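Local coordinates for protein Ceg4 (Legionella pneumophila subsp. pneumophila, PDB 6AOK) that acts as a HAD-like phosphotyrosine phosphatase, a magnesium-binding Legionella effector that attenuates MAPK pathway activation in eukaryotic cells, at residues 12-17 / 157-162; 18-23 / 110-115; 87-92 / 124-129; 146-151 / 177-182. One frame throughout, in Å; residues are numbered along the deposited sequence. Where two conformers were deposited one is given.

Interaction 1 (12-17 / 157-162); sequences KVIIFT and ERANRV
Val13 and Ile14 pair with Arg161 and Val162 as adjacent parallel strands in the sheet of the N-terminal HAD-like alpha/beta phosphatase domain of Ceg4. Strand 13-17 is central in this five-stranded parallel sheet, in the order 136-139, 106-111, 13-17, 161-165, 189-192. Strand 161-165 lies beside it, and strand 106-111 borders it on the other side. Ile14 N donates to Arg161 O at 3.0 Å, and the N-H...O angle of 165° is close to straight. The same oxygen receives a CA-H...O contact from Val13 CA. Ile14 O receives a matching contact from Val162 CA at 3.2 Å. The pairing then runs on from Ile14 to Tyr163.

Ahead of the regular bridges, Asn160 and Lys12 meet through two bonds. Asn160 N donates to Lys12 O at 2.8 Å. Lys12 N returns a bond to the side-chain oxygen Asn160 OD1 at 3.0 Å. Asn160 CG lies beside its own backbone N (chi1 -59°), which carries the amide toward Lys12 N. Lys12 O also takes a weak, longer bond from Arg161 N. The Lys12 ammonium has its salt bridge with Asp105. Glu157 is also near, but Lys12 NZ to Glu157 OE2 is beyond salt-bridge distance.

Val13 and Arg161 share one face of the sheet. Ile14 and Val162 share the other, where Leu152 of helix 144-153 packs on Ile14 and Phe16. On this side Ile14 CD1 touches Ala159 CB at 3.6 Å. Val162 CG1 meets the edge of the Phe16 ring in its plane, 3.8 Å from Phe16 CD1.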
loop_
_atom_site.group_PDB
_atom_site.type_symbol
_atom_site.label_atom_id
_atom_site.label_comp_id
_atom_site.label_asym_id
_atom_site.label_seq_id
_atom_site.Cartn_x
_atom_site.Cartn_y
_atom_site.Cartn_z
ATOM N N LYS A 12 -6.549 -8.323 -16.168
ATOM C CA LYS A 12 -6.075 -8.468 -14.795
ATOM C C LYS A 12 -4.912 -7.528 -14.559
ATOM O O LYS A 12 -4.028 -7.409 -15.403
ATOM C CB LYS A 12 -5.618 -9.889 -14.525
ATOM C CG LYS A 12 -6.779 -10.933 -14.609
ATOM C CD LYS A 12 -7.715 -10.817 -13.395
ATOM C CE LYS A 12 -8.878 -11.782 -13.499
ATOM N NZ LYS A 12 -9.637 -11.794 -12.206
ATOM N N VAL A 13 -4.908 -6.883 -13.414
ATOM C CA VAL A 13 -3.822 -5.999 -12.999
ATOM C C VAL A 13 -3.344 -6.468 -11.645
ATOM O O VAL A 13 -4.153 -6.855 -10.783
ATOM C CB VAL A 13 -4.267 -4.525 -12.921
ATOM C CG1 VAL A 13 -3.139 -3.651 -12.541
ATOM C CG2 VAL A 13 -4.913 -4.081 -14.230
ATOM N N ILE A 14 -2.033 -6.446 -11.462
ATOM C CA ILE A 14 -1.422 -6.731 -10.173
ATOM C C ILE A 14 -0.594 -5.521 -9.800
ATOM O O ILE A 14 0.137 -5.000 -10.630
ATOM C CB ILE A 14 -0.538 -7.984 -10.204
ATOM C CG1 ILE A 14 -1.370 -9.168 -10.662
ATOM C CG2 ILE A 14 0.118 -8.233 -8.755
ATOM C CD1 ILE A 14 -0.519 -10.351 -11.058
ATOM N N ILE A 15 -0.735 -5.068 -8.565
ATOM C CA ILE A 15 0.013 -3.940 -8.055
ATOM C C ILE A 15 0.969 -4.449 -6.986
ATOM O O ILE A 15 0.556 -5.154 -6.060
ATOM C CB ILE A 15 -0.931 -2.861 -7.493
ATOM C CG1 ILE A 15 -1.823 -2.330 -8.612
ATOM C CG2 ILE A 15 -0.114 -1.722 -6.849
ATOM C CD1 ILE A 15 -2.961 -1.577 -8.085
ATOM N N PHE A 16 2.221 -4.033 -7.075
ATOM C CA PHE A 16 3.164 -4.207 -5.984
ATOM C C PHE A 16 3.574 -2.809 -5.612
ATOM O O PHE A 16 4.325 -2.182 -6.372
ATOM C CB PHE A 16 4.386 -5.027 -6.407
ATOM C CG PHE A 16 4.061 -6.458 -6.685
ATOM C CD1 PHE A 16 3.906 -6.907 -7.996
ATOM C CD2 PHE A 16 3.865 -7.336 -5.658
ATOM C CE1 PHE A 16 3.605 -8.236 -8.250
ATOM C CE2 PHE A 16 3.502 -8.629 -5.896
ATOM C CZ PHE A 16 3.373 -9.076 -7.209
ATOM N N THR A 17 3.122 -2.331 -4.439
ATOM C CA THR A 17 3.409 -0.956 -4.060
ATOM C C THR A 17 4.030 -0.940 -2.666
ATOM O O THR A 17 3.605 -1.673 -1.764
ATOM C CB THR A 17 2.139 -0.080 -4.095
ATOM O OG1 THR A 17 2.482 1.250 -3.732
ATOM C CG2 THR A 17 1.116 -0.587 -3.114
ATOM N N GLU A 157 -4.000 -15.669 -11.592
ATOM C CA GLU A 157 -3.993 -15.473 -13.040
ATOM C C GLU A 157 -2.968 -14.424 -13.464
ATOM O O GLU A 157 -2.776 -13.468 -12.762
ATOM C CB GLU A 157 -5.326 -15.016 -13.567
ATOM C CG GLU A 157 -6.471 -15.324 -12.650
ATOM C CD GLU A 157 -7.585 -15.977 -13.380
ATOM O OE1 GLU A 157 -7.418 -16.245 -14.580
ATOM O OE2 GLU A 157 -8.622 -16.226 -12.751
ATOM N N ARG A 158 -2.382 -14.630 -14.628
ATOM C CA ARG A 158 -1.360 -13.749 -15.187
ATOM C C ARG A 158 -1.921 -12.357 -15.469
ATOM O O ARG A 158 -3.048 -12.198 -15.950
ATOM C CB ARG A 158 -0.815 -14.382 -16.472
ATOM C CG ARG A 158 -0.061 -13.469 -17.398
ATOM C CD ARG A 158 1.021 -14.268 -18.099
ATOM N NE ARG A 158 2.015 -14.712 -17.136
ATOM C CZ ARG A 158 3.221 -14.172 -17.019
ATOM N NH1 ARG A 158 3.596 -13.198 -17.838
ATOM N NH2 ARG A 158 4.063 -14.622 -16.099
ATOM N N ALA A 159 -1.130 -11.348 -15.153
ATOM C CA ALA A 159 -1.569 -9.970 -15.312
ATOM C C ALA A 159 -1.405 -9.518 -16.764
ATOM O O ALA A 159 -0.486 -9.949 -17.472
ATOM C CB ALA A 159 -0.744 -9.039 -14.403
ATOM N N ASN A 160 -2.321 -8.669 -17.211
ATOM C CA ASN A 160 -2.049 -7.858 -18.389
ATOM C C ASN A 160 -1.150 -6.672 -18.038
ATOM O O ASN A 160 -0.384 -6.196 -18.878
ATOM C CB ASN A 160 -3.373 -7.380 -19.017
ATOM C CG ASN A 160 -4.273 -8.534 -19.427
ATOM O OD1 ASN A 160 -5.046 -9.077 -18.625
ATOM N ND2 ASN A 160 -4.157 -8.937 -20.680
ATOM N N ARG A 161 -1.165 -6.243 -16.787
ATOM C CA ARG A 161 -0.353 -5.117 -16.355
ATOM C C ARG A 161 0.104 -5.347 -14.927
ATOM O O ARG A 161 -0.698 -5.758 -14.084
ATOM C CB ARG A 161 -1.156 -3.821 -16.443
ATOM C CG ARG A 161 -0.322 -2.580 -16.298
ATOM C CD ARG A 161 -0.702 -1.552 -17.376
ATOM N NE ARG A 161 -1.103 -2.119 -18.663
ATOM C CZ ARG A 161 -0.295 -2.786 -19.477
ATOM N NH1 ARG A 161 0.955 -3.016 -19.107
ATOM N NH2 ARG A 161 -0.744 -3.247 -20.637
ATOM N N VAL A 162 1.381 -5.078 -14.659
ATOM C CA VAL A 162 1.924 -5.145 -13.304
ATOM C C VAL A 162 2.453 -3.769 -12.977
ATOM O O VAL A 162 3.316 -3.260 -13.703
ATOM C CB VAL A 162 3.046 -6.198 -13.175
ATOM C CG1 VAL A 162 3.589 -6.217 -11.726
ATOM C CG2 VAL A 162 2.555 -7.618 -13.686
#

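Interaction 2 (18-23 / 110-115); sequences DFDGTV and IVTKNR. With MG (magnesium ion), chain B.
Asp20 OD2 is gripped by Asn114 and, at a longer 3.3 Å, by water 1. Asn114 ND2 donates to Asp20 OD2 at 2.9 Å with an N-H...O angle of 166°. It uses the syn lone pair of that oxygen, and Asp20 OD2 lies almost in the amide plane of Asn114. The two side chains cross at about a right angle, with carboxylate and amide planes 31° apart. The other end of the amide, Asn114 OD1, accepts from Arg115 N and from Tyr37 OH.

Water 1 joins the two segments. It donates to Asp18 OD1 at 2.7 Å, donates to Asp20 OD2 and accepts from Asp20 N. Its contact with Thr112 OG1 is 2.6 Å. Thr112 OG1 also takes the backbone N of Asn114 in an ST turn.

Segment 18-23 is the loop after strand 13-17, and its Asp18, Asp20 and Thr22 fit the DxDx(T/V) motif of HAD phosphatases. In that family the first aspartate is the usual nucleophile, a role that probably falls to Asp18. Magnesium is bound by Asp18 OD2 at 2.0 Å, by the backbone oxygen Asp20 O at 2.0 Å, by waters 2, 3 and 4, and by Asp167. Thr22 OG1 donates to Asp18 OD2 on its anti lone pair. Lys144 forms a salt bridge with Asp18 OD1.

The rest of the contact is apolar. Phe19 CB rests on Ile110 CG2 at 3.7 Å, and the Phe19 side chain touches Tyr118, Ile119 and Val122 of helix 116-125. Asp18 CA directs its C-H at Val111 O, 3.6 Å away.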
loop_
_atom_site.group_PDB
_atom_site.type_symbol
_atom_site.label_atom_id
_atom_site.label_comp_id
_atom_site.label_asym_id
_atom_site.label_seq_id
_atom_site.Cartn_x
_atom_site.Cartn_y
_atom_site.Cartn_z
ATOM N N ASP A 18 5.059 -0.133 -2.511
ATOM C CA ASP A 18 5.563 0.240 -1.198
ATOM C C ASP A 18 4.483 1.007 -0.414
ATOM O O ASP A 18 3.495 1.490 -0.980
ATOM C CB ASP A 18 6.834 1.098 -1.393
ATOM C CG ASP A 18 7.468 1.512 -0.076
ATOM O OD1 ASP A 18 7.616 0.646 0.837
ATOM O OD2 ASP A 18 7.830 2.704 0.028
ATOM N N PHE A 19 4.660 1.092 0.912
ATOM C CA PHE A 19 3.744 1.904 1.712
ATOM C C PHE A 19 4.376 3.242 2.098
ATOM O O PHE A 19 3.989 4.284 1.545
ATOM C CB PHE A 19 3.243 1.113 2.954
ATOM C CG PHE A 19 2.239 1.881 3.777
ATOM C CD1 PHE A 19 0.923 2.026 3.331
ATOM C CD2 PHE A 19 2.608 2.450 4.999
ATOM C CE1 PHE A 19 -0.004 2.740 4.066
ATOM C CE2 PHE A 19 1.668 3.178 5.740
ATOM C CZ PHE A 19 0.370 3.311 5.275
ATOM N N ASP A 20 5.353 3.250 3.016
ATOM C CA ASP A 20 5.874 4.509 3.566
ATOM C C ASP A 20 6.655 5.265 2.510
ATOM O O ASP A 20 7.665 4.740 2.002
ATOM C CB ASP A 20 6.803 4.242 4.749
ATOM C CG ASP A 20 6.115 3.564 5.896
ATOM O OD1 ASP A 20 5.176 4.154 6.514
ATOM O OD2 ASP A 20 6.497 2.404 6.164
ATOM N N GLY A 21 6.246 6.515 2.236
ATOM C CA GLY A 21 6.923 7.330 1.263
ATOM C C GLY A 21 6.471 7.080 -0.163
ATOM O O GLY A 21 6.909 7.781 -1.070
ATOM N N THR A 22 5.594 6.117 -0.373
ATOM C CA THR A 22 4.990 5.874 -1.672
ATOM C C THR A 22 3.497 6.144 -1.587
ATOM O O THR A 22 2.985 7.102 -2.193
ATOM C CB THR A 22 5.306 4.418 -2.091
ATOM O OG1 THR A 22 6.747 4.257 -2.206
ATOM C CG2 THR A 22 4.614 4.069 -3.416
ATOM N N VAL A 23 2.784 5.353 -0.800
ATOM C CA VAL A 23 1.399 5.670 -0.467
ATOM C C VAL A 23 1.336 6.862 0.510
ATOM O O VAL A 23 0.488 7.745 0.369
ATOM C CB VAL A 23 0.708 4.407 0.099
ATOM C CG1 VAL A 23 -0.676 4.714 0.543
ATOM C CG2 VAL A 23 0.632 3.236 -0.943
ATOM N N ILE A 110 0.801 -4.765 -1.005
ATOM C CA ILE A 110 1.688 -3.790 -0.390
ATOM C C ILE A 110 2.902 -4.541 0.149
ATOM O O ILE A 110 2.762 -5.506 0.903
ATOM C CB ILE A 110 0.974 -3.029 0.728
ATOM C CG1 ILE A 110 -0.228 -2.266 0.148
ATOM C CG2 ILE A 110 2.009 -2.066 1.428
ATOM C CD1 ILE A 110 -1.078 -1.550 1.246
ATOM N N VAL A 111 4.089 -4.136 -0.264
ATOM C CA VAL A 111 5.314 -4.835 0.100
ATOM C C VAL A 111 6.149 -3.860 0.911
ATOM O O VAL A 111 6.499 -2.784 0.419
ATOM C CB VAL A 111 6.077 -5.293 -1.152
ATOM C CG1 VAL A 111 7.221 -6.212 -0.786
ATOM C CG2 VAL A 111 5.078 -5.967 -2.231
ATOM N N THR A 112 6.475 -4.228 2.141
ATOM C CA THR A 112 6.837 -3.183 3.070
ATOM C C THR A 112 7.809 -3.711 4.125
ATOM O O THR A 112 7.837 -4.905 4.421
ATOM C CB THR A 112 5.531 -2.662 3.723
ATOM O OG1 THR A 112 5.837 -1.536 4.492
ATOM C CG2 THR A 112 4.875 -3.727 4.626
ATOM N N LYS A 113 8.561 -2.828 4.727
ATOM C CA LYS A 113 9.264 -3.175 5.961
ATOM C C LYS A 113 8.529 -2.631 7.183
ATOM O O LYS A 113 9.049 -2.731 8.319
ATOM C CB LYS A 113 10.705 -2.655 5.951
ATOM C CG LYS A 113 11.575 -3.266 4.846
ATOM C CD LYS A 113 12.849 -2.440 4.573
ATOM C CE LYS A 113 13.278 -2.844 3.141
ATOM N NZ LYS A 113 14.478 -2.163 2.669
ATOM N N ASN A 114 7.364 -2.014 6.961
ATOM C CA ASN A 114 6.435 -1.660 8.038
ATOM C C ASN A 114 5.608 -2.895 8.400
ATOM O O ASN A 114 6.010 -4.039 8.110
ATOM C CB ASN A 114 5.541 -0.488 7.620
ATOM C CG ASN A 114 5.073 0.371 8.790
ATOM O OD1 ASN A 114 4.580 -0.155 9.802
ATOM N ND2 ASN A 114 5.193 1.719 8.651
ATOM N N ARG A 115 4.454 -2.715 9.031
ATOM C CA ARG A 115 3.760 -3.894 9.525
ATOM C C ARG A 115 2.293 -3.750 9.192
ATOM O O ARG A 115 1.759 -2.642 9.139
ATOM C CB ARG A 115 3.948 -4.079 11.038
ATOM C CG ARG A 115 3.594 -2.831 11.832
ATOM C CD ARG A 115 4.191 -2.951 13.199
ATOM N NE ARG A 115 3.524 -3.979 13.995
ATOM C CZ ARG A 115 3.818 -4.240 15.263
ATOM N NH1 ARG A 115 4.798 -3.560 15.892
ATOM N NH2 ARG A 115 3.130 -5.196 15.912
HETATM MG MG MG B . 9.162 3.699 1.104
HETATM O O HOH W 1 6.787 0.672 3.378
HETATM O O HOH W 2 9.321 2.403 2.679
HETATM O O HOH W 3 10.617 2.445 0.245
HETATM O O HOH W 4 10.578 5.003 1.975
#

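Interaction 3 (87-92 / 124-129); sequences FLMSPE and KYQGFS
Leu88 and Met89 meet three flat groups, the rings of Tyr125 and Phe128 and the amide of Gln126. Leu88 CD1 sits at the edge of the Tyr125 ring, in its plane and 4.0 Å from Tyr125 CE2. Tyr74 meets the same ring edge-to-face, and Tyr125 OH bonds to Gly72 O. Phe128 stacks with His98 and meets Phe123 edge-to-face. Selenomethionine Met89, in one of two deposited conformers, reaches Phe128 tip to tip. Met89 CE lies 3.4 Å from Phe128 CE1, an apolar contact. Met89 SE is 5.5 Å from the centre of the Phe128 ring, an oblique Met-aromatic contact.

The Gln126 amide grips the backbone of Met89. Gln126 OE1 accepts from Met89 N at 2.8 Å, in the carbonyl plane on a lone pair. Gln126 NE2 donates to Met89 O at 3.1 Å, nearly straight at 177°. Gln126 CD is anti to CB (chi2 -167°), which carries the amide out to Met89.

The contact joins the loop before helix 91-100 to the end of helix 116-125. That helix closes in a Schellman motif with Gly127 as its C-prime residue. The paired bonds fix the rotation of the amide and satisfy the N-H and C=O of Met89 in a buried, largely apolar setting.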
loop_
_atom_site.group_PDB
_atom_site.type_symbol
_atom_site.label_atom_id
_atom_site.label_comp_id
_atom_site.label_asym_id
_atom_site.label_seq_id
_atom_site.Cartn_x
_atom_site.Cartn_y
_atom_site.Cartn_z
ATOM N N PHE A 87 2.262 11.802 7.255
ATOM C CA PHE A 87 2.079 10.419 7.700
ATOM C C PHE A 87 0.948 9.706 6.985
ATOM O O PHE A 87 0.919 8.467 6.952
ATOM C CB PHE A 87 1.714 10.357 9.168
ATOM C CG PHE A 87 2.866 10.474 10.103
ATOM C CD1 PHE A 87 3.478 11.705 10.315
ATOM C CD2 PHE A 87 3.297 9.363 10.834
ATOM C CE1 PHE A 87 4.519 11.832 11.211
ATOM C CE2 PHE A 87 4.348 9.490 11.756
ATOM C CZ PHE A 87 4.946 10.728 11.947
ATOM N N LEU A 88 -0.005 10.451 6.447
ATOM C CA LEU A 88 -1.213 9.876 5.882
ATOM C C LEU A 88 -1.088 9.714 4.362
ATOM O O LEU A 88 -0.155 10.223 3.730
ATOM C CB LEU A 88 -2.417 10.758 6.231
ATOM C CG LEU A 88 -2.661 11.058 7.705
ATOM C CD1 LEU A 88 -3.831 12.003 7.791
ATOM C CD2 LEU A 88 -3.003 9.751 8.364
HETATM N N MSE A 89 -2.035 8.992 3.780
HETATM C CA MSE A 89 -2.174 8.900 2.316
HETATM C C MSE A 89 -2.658 10.206 1.765
HETATM O O MSE A 89 -3.508 10.822 2.379
HETATM C CB MSE A 89 -3.221 7.871 1.911
HETATM C CG MSE A 89 -2.882 6.492 2.094
HETATM SE SE MSE A 89 -4.249 5.493 1.139
HETATM C CE MSE A 89 -5.339 5.074 2.720
ATOM N N SER A 90 -2.198 10.621 0.585
ATOM C CA SER A 90 -2.780 11.798 -0.040
ATOM C C SER A 90 -4.219 11.504 -0.489
ATOM O O SER A 90 -4.597 10.356 -0.694
ATOM C CB SER A 90 -1.955 12.235 -1.258
ATOM O OG SER A 90 -1.959 11.212 -2.243
ATOM N N PRO A 91 -5.026 12.540 -0.664
ATOM C CA PRO A 91 -6.377 12.342 -1.194
ATOM C C PRO A 91 -6.388 11.633 -2.532
ATOM O O PRO A 91 -7.338 10.882 -2.816
ATOM C CB PRO A 91 -6.904 13.779 -1.345
ATOM C CG PRO A 91 -6.063 14.608 -0.394
ATOM C CD PRO A 91 -4.713 13.957 -0.389
ATOM N N GLU A 92 -5.381 11.898 -3.390
ATOM C CA GLU A 92 -5.271 11.179 -4.658
ATOM C C GLU A 92 -4.995 9.701 -4.398
ATOM O O GLU A 92 -5.613 8.823 -5.019
ATOM C CB GLU A 92 -4.173 11.778 -5.531
ATOM C CG GLU A 92 -4.438 13.198 -6.069
ATOM C CD GLU A 92 -4.073 14.286 -5.072
ATOM O OE1 GLU A 92 -3.734 13.999 -3.900
ATOM O OE2 GLU A 92 -4.125 15.467 -5.476
ATOM N N LYS A 124 -7.879 2.373 7.757
ATOM C CA LYS A 124 -9.110 2.486 8.558
ATOM C C LYS A 124 -9.362 3.918 8.965
ATOM O O LYS A 124 -10.498 4.405 8.900
ATOM C CB LYS A 124 -8.996 1.602 9.807
ATOM C CG LYS A 124 -10.182 1.598 10.819
ATOM C CD LYS A 124 -11.460 1.181 10.148
ATOM C CE LYS A 124 -11.322 -0.126 9.355
ATOM N NZ LYS A 124 -12.556 -0.349 8.508
ATOM N N TYR A 125 -8.323 4.601 9.441
ATOM C CA TYR A 125 -8.506 5.990 9.838
ATOM C C TYR A 125 -9.003 6.802 8.656
ATOM O O TYR A 125 -9.821 7.746 8.811
ATOM C CB TYR A 125 -7.186 6.560 10.364
ATOM C CG TYR A 125 -7.297 8.055 10.558
ATOM C CD1 TYR A 125 -8.167 8.580 11.522
ATOM C CD2 TYR A 125 -6.568 8.923 9.783
ATOM C CE1 TYR A 125 -8.314 9.950 11.685
ATOM C CE2 TYR A 125 -6.700 10.290 9.941
ATOM C CZ TYR A 125 -7.582 10.795 10.875
ATOM O OH TYR A 125 -7.752 12.177 11.022
ATOM N N GLN A 126 -8.511 6.466 7.450
ATOM C CA GLN A 126 -8.827 7.284 6.282
ATOM C C GLN A 126 -10.061 6.803 5.529
ATOM O O GLN A 126 -10.282 7.211 4.386
ATOM C CB GLN A 126 -7.595 7.419 5.371
ATOM C CG GLN A 126 -6.448 8.225 6.107
ATOM C CD GLN A 126 -5.362 8.657 5.169
ATOM O OE1 GLN A 126 -4.283 8.053 5.119
ATOM N NE2 GLN A 126 -5.631 9.700 4.397
ATOM N N GLY A 127 -10.919 6.054 6.176
ATOM C CA GLY A 127 -12.271 5.894 5.687
ATOM C C GLY A 127 -12.489 4.607 4.950
ATOM O O GLY A 127 -13.523 4.458 4.306
ATOM N N PHE A 128 -11.523 3.702 4.972
ATOM C CA PHE A 128 -11.692 2.427 4.298
ATOM C C PHE A 128 -12.462 1.421 5.145
ATOM O O PHE A 128 -12.263 1.319 6.349
ATOM C CB PHE A 128 -10.310 1.893 3.911
ATOM C CG PHE A 128 -9.749 2.606 2.731
ATOM C CD1 PHE A 128 -9.105 3.813 2.893
ATOM C CD2 PHE A 128 -9.964 2.130 1.445
ATOM C CE1 PHE A 128 -8.569 4.495 1.793
ATOM C CE2 PHE A 128 -9.458 2.807 0.333
ATOM C CZ PHE A 128 -8.751 3.978 0.505
ATOM N N SER A 129 -13.339 0.649 4.498
ATOM C CA SER A 129 -14.132 -0.349 5.202
ATOM C C SER A 129 -13.301 -1.609 5.429
ATOM O O SER A 129 -12.287 -1.822 4.784
ATOM C CB SER A 129 -15.378 -0.698 4.403
ATOM O OG SER A 129 -14.951 -1.429 3.258
#

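Interaction 4 (146-151 / 177-182); sequences NDVNSR and RAVKGK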
loop_
_atom_site.group_PDB
_atom_site.type_symbol
_atom_site.label_atom_id
_atom_site.label_comp_id
_atom_site.label_asym_id
_atom_site.label_seq_id
_atom_site.Cartn_x
_atom_site.Cartn_y
_atom_site.Cartn_z
ATOM N N ASN A 146 12.105 -11.402 -2.453
ATOM C CA ASN A 146 11.505 -12.696 -2.133
ATOM C C ASN A 146 10.006 -12.562 -2.003
ATOM O O ASN A 146 9.254 -13.465 -2.409
ATOM C CB ASN A 146 12.094 -13.259 -0.831
ATOM C CG ASN A 146 13.298 -14.175 -1.085
ATOM O OD1 ASN A 146 13.705 -14.415 -2.247
ATOM N ND2 ASN A 146 13.898 -14.678 0.005
ATOM N N ASP A 147 9.543 -11.443 -1.432
ATOM C CA ASP A 147 8.104 -11.269 -1.278
ATOM C C ASP A 147 7.405 -11.223 -2.639
ATOM O O ASP A 147 6.360 -11.857 -2.825
ATOM C CB ASP A 147 7.805 -10.015 -0.469
ATOM C CG ASP A 147 7.856 -10.273 1.061
ATOM O OD1 ASP A 147 7.970 -11.448 1.479
ATOM O OD2 ASP A 147 7.789 -9.314 1.856
ATOM N N VAL A 148 7.939 -10.463 -3.595
ATOM C CA VAL A 148 7.270 -10.394 -4.904
ATOM C C VAL A 148 7.464 -11.710 -5.678
ATOM O O VAL A 148 6.565 -12.189 -6.400
ATOM C CB VAL A 148 7.814 -9.183 -5.683
ATOM C CG1 VAL A 148 7.292 -9.128 -7.141
ATOM C CG2 VAL A 148 7.497 -7.903 -4.886
ATOM N N ASN A 149 8.665 -12.283 -5.590
ATOM C CA ASN A 149 8.923 -13.524 -6.296
ATOM C C ASN A 149 7.971 -14.612 -5.824
ATOM O O ASN A 149 7.406 -15.361 -6.634
ATOM C CB ASN A 149 10.369 -13.956 -6.077
ATOM C CG ASN A 149 10.707 -15.232 -6.850
ATOM O OD1 ASN A 149 10.772 -15.205 -8.075
ATOM N ND2 ASN A 149 10.921 -16.351 -6.138
ATOM N N SER A 150 7.805 -14.733 -4.511
ATOM C CA SER A 150 6.918 -15.759 -3.970
ATOM C C SER A 150 5.455 -15.470 -4.315
ATOM O O SER A 150 4.692 -16.372 -4.668
ATOM C CB SER A 150 7.104 -15.843 -2.452
ATOM O OG SER A 150 8.328 -16.467 -2.120
ATOM N N ARG A 151 5.044 -14.220 -4.210
ATOM C CA ARG A 151 3.663 -13.866 -4.524
ATOM C C ARG A 151 3.332 -14.119 -6.001
ATOM O O ARG A 151 2.267 -14.670 -6.326
ATOM C CB ARG A 151 3.445 -12.406 -4.155
ATOM C CG ARG A 151 2.028 -11.948 -4.426
ATOM C CD ARG A 151 1.061 -12.695 -3.505
ATOM N NE ARG A 151 -0.238 -12.036 -3.581
ATOM C CZ ARG A 151 -1.395 -12.674 -3.607
ATOM N NH1 ARG A 151 -1.409 -13.997 -3.624
ATOM N NH2 ARG A 151 -2.520 -11.973 -3.614
ATOM N N ARG A 177 13.218 -6.749 -10.601
ATOM C CA ARG A 177 13.919 -8.010 -10.884
ATOM C C ARG A 177 12.991 -9.221 -10.733
ATOM O O ARG A 177 13.003 -10.145 -11.560
ATOM C CB ARG A 177 15.110 -8.136 -9.918
ATOM C CG ARG A 177 16.310 -8.862 -10.447
ATOM C CD ARG A 177 17.626 -8.123 -10.049
ATOM N NE ARG A 177 17.608 -7.678 -8.651
ATOM C CZ ARG A 177 18.049 -6.485 -8.233
ATOM N NH1 ARG A 177 18.553 -5.606 -9.101
ATOM N NH2 ARG A 177 17.981 -6.156 -6.955
ATOM N N ALA A 178 12.194 -9.237 -9.657
ATOM C CA ALA A 178 11.278 -10.338 -9.384
ATOM C C ALA A 178 10.190 -10.425 -10.449
ATOM O O ALA A 178 9.828 -11.518 -10.910
ATOM C CB ALA A 178 10.669 -10.156 -7.985
ATOM N N VAL A 179 9.686 -9.271 -10.879
ATOM C CA VAL A 179 8.620 -9.251 -11.873
ATOM C C VAL A 179 9.154 -9.721 -13.226
ATOM O O VAL A 179 8.497 -10.495 -13.919
ATOM C CB VAL A 179 8.003 -7.841 -11.947
ATOM C CG1 VAL A 179 7.068 -7.725 -13.173
ATOM C CG2 VAL A 179 7.199 -7.535 -10.675
ATOM N N LYS A 180 10.336 -9.238 -13.636
ATOM C CA LYS A 180 10.907 -9.706 -14.894
ATOM C C LYS A 180 11.280 -11.182 -14.808
ATOM O O LYS A 180 11.172 -11.896 -15.793
ATOM C CB LYS A 180 12.122 -8.865 -15.279
ATOM C CG LYS A 180 11.805 -7.435 -15.686
ATOM C CD LYS A 180 13.117 -6.698 -15.992
ATOM C CE LYS A 180 12.886 -5.241 -16.289
ATOM N NZ LYS A 180 12.149 -5.027 -17.565
ATOM N N GLY A 181 11.676 -11.653 -13.631
ATOM C CA GLY A 181 11.973 -13.077 -13.468
ATOM C C GLY A 181 10.745 -13.958 -13.435
ATOM O O GLY A 181 10.860 -15.181 -13.252
ATOM N N LYS A 182 9.561 -13.355 -13.559
ATOM C CA LYS A 182 8.332 -14.122 -13.725
ATOM C C LYS A 182 7.721 -13.925 -15.115
ATOM O O LYS A 182 6.542 -14.237 -15.336
ATOM C CB LYS A 182 7.342 -13.768 -12.624
ATOM C CG LYS A 182 7.753 -14.334 -11.256
ATOM C CD LYS A 182 7.593 -15.893 -11.219
ATOM C CE LYS A 182 8.424 -16.557 -10.088
ATOM N NZ LYS A 182 9.889 -16.626 -10.494
HETATM O O HOH W 5 11.241 -13.777 -10.164
#
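Val148 and Ala178 make the apolar part of this contact between two helices. Val148 CG1 touches two side chains, 3.6 Å from Ala178 CB and 3.9 Å from Val179 CG2. It is anti to its backbone N (chi1 173°), which turns it to Ala178 and Val179. The small Ala178 lets the backbones come close: Asn149 CA and Ala178 CA are 5.0 Å apart. Ala178 CB also approaches the backbone of helix 144-153 at Asn149 N.

The polar part is gathered at Asn149 OD1. Lys182 NZ donates to it at 2.9 Å, tilted 27° from the carbonyl plane. Lys182 lies just past the end of helix 169-180. Its bent chain brings NZ back to Asn149 and crosses the Asn149 side chain at about a right angle. Lys182 NZ also makes a longer bond, 3.3 Å, to Gly181 O, from above that carbonyl plane. Water 5 donates to Asn149 OD1 at 2.6 Å and to Ala178 O at 2.8 Å. It thus bridges the helices beside the lysine.

Both helices lie on one face of the parallel sheet. Val148 touches Val111 of strand 106-111. Val179 touches Leu152 of helix 144-153 and, in the loop beyond, Tyr184. Strand 161-165 comes between the two helices in the chain.

Overall arrangement
Interactions 1 and 2 share the sheet: strand 13-17 pairs with 161-165 in the first, and its following loop meets strand 106-111 in the second. Thr17 O and Val111 N probably bond where they join. Interaction 1 is partly buried and mostly backbone. Interaction 2 is buried near the chain centre and is rich in carboxylates, water and metal. Interaction 4 is buried too but lies further out, about 12 Å from interaction 1 between centres; its Val148 packs on Phe16. Interaction 3 is buried without metal, apolar apart from one amide paired with a backbone, and touches interaction 2 through Val23 and Met89. Interactions 3 and 4 do not touch and lie on opposite sides of the chain centre.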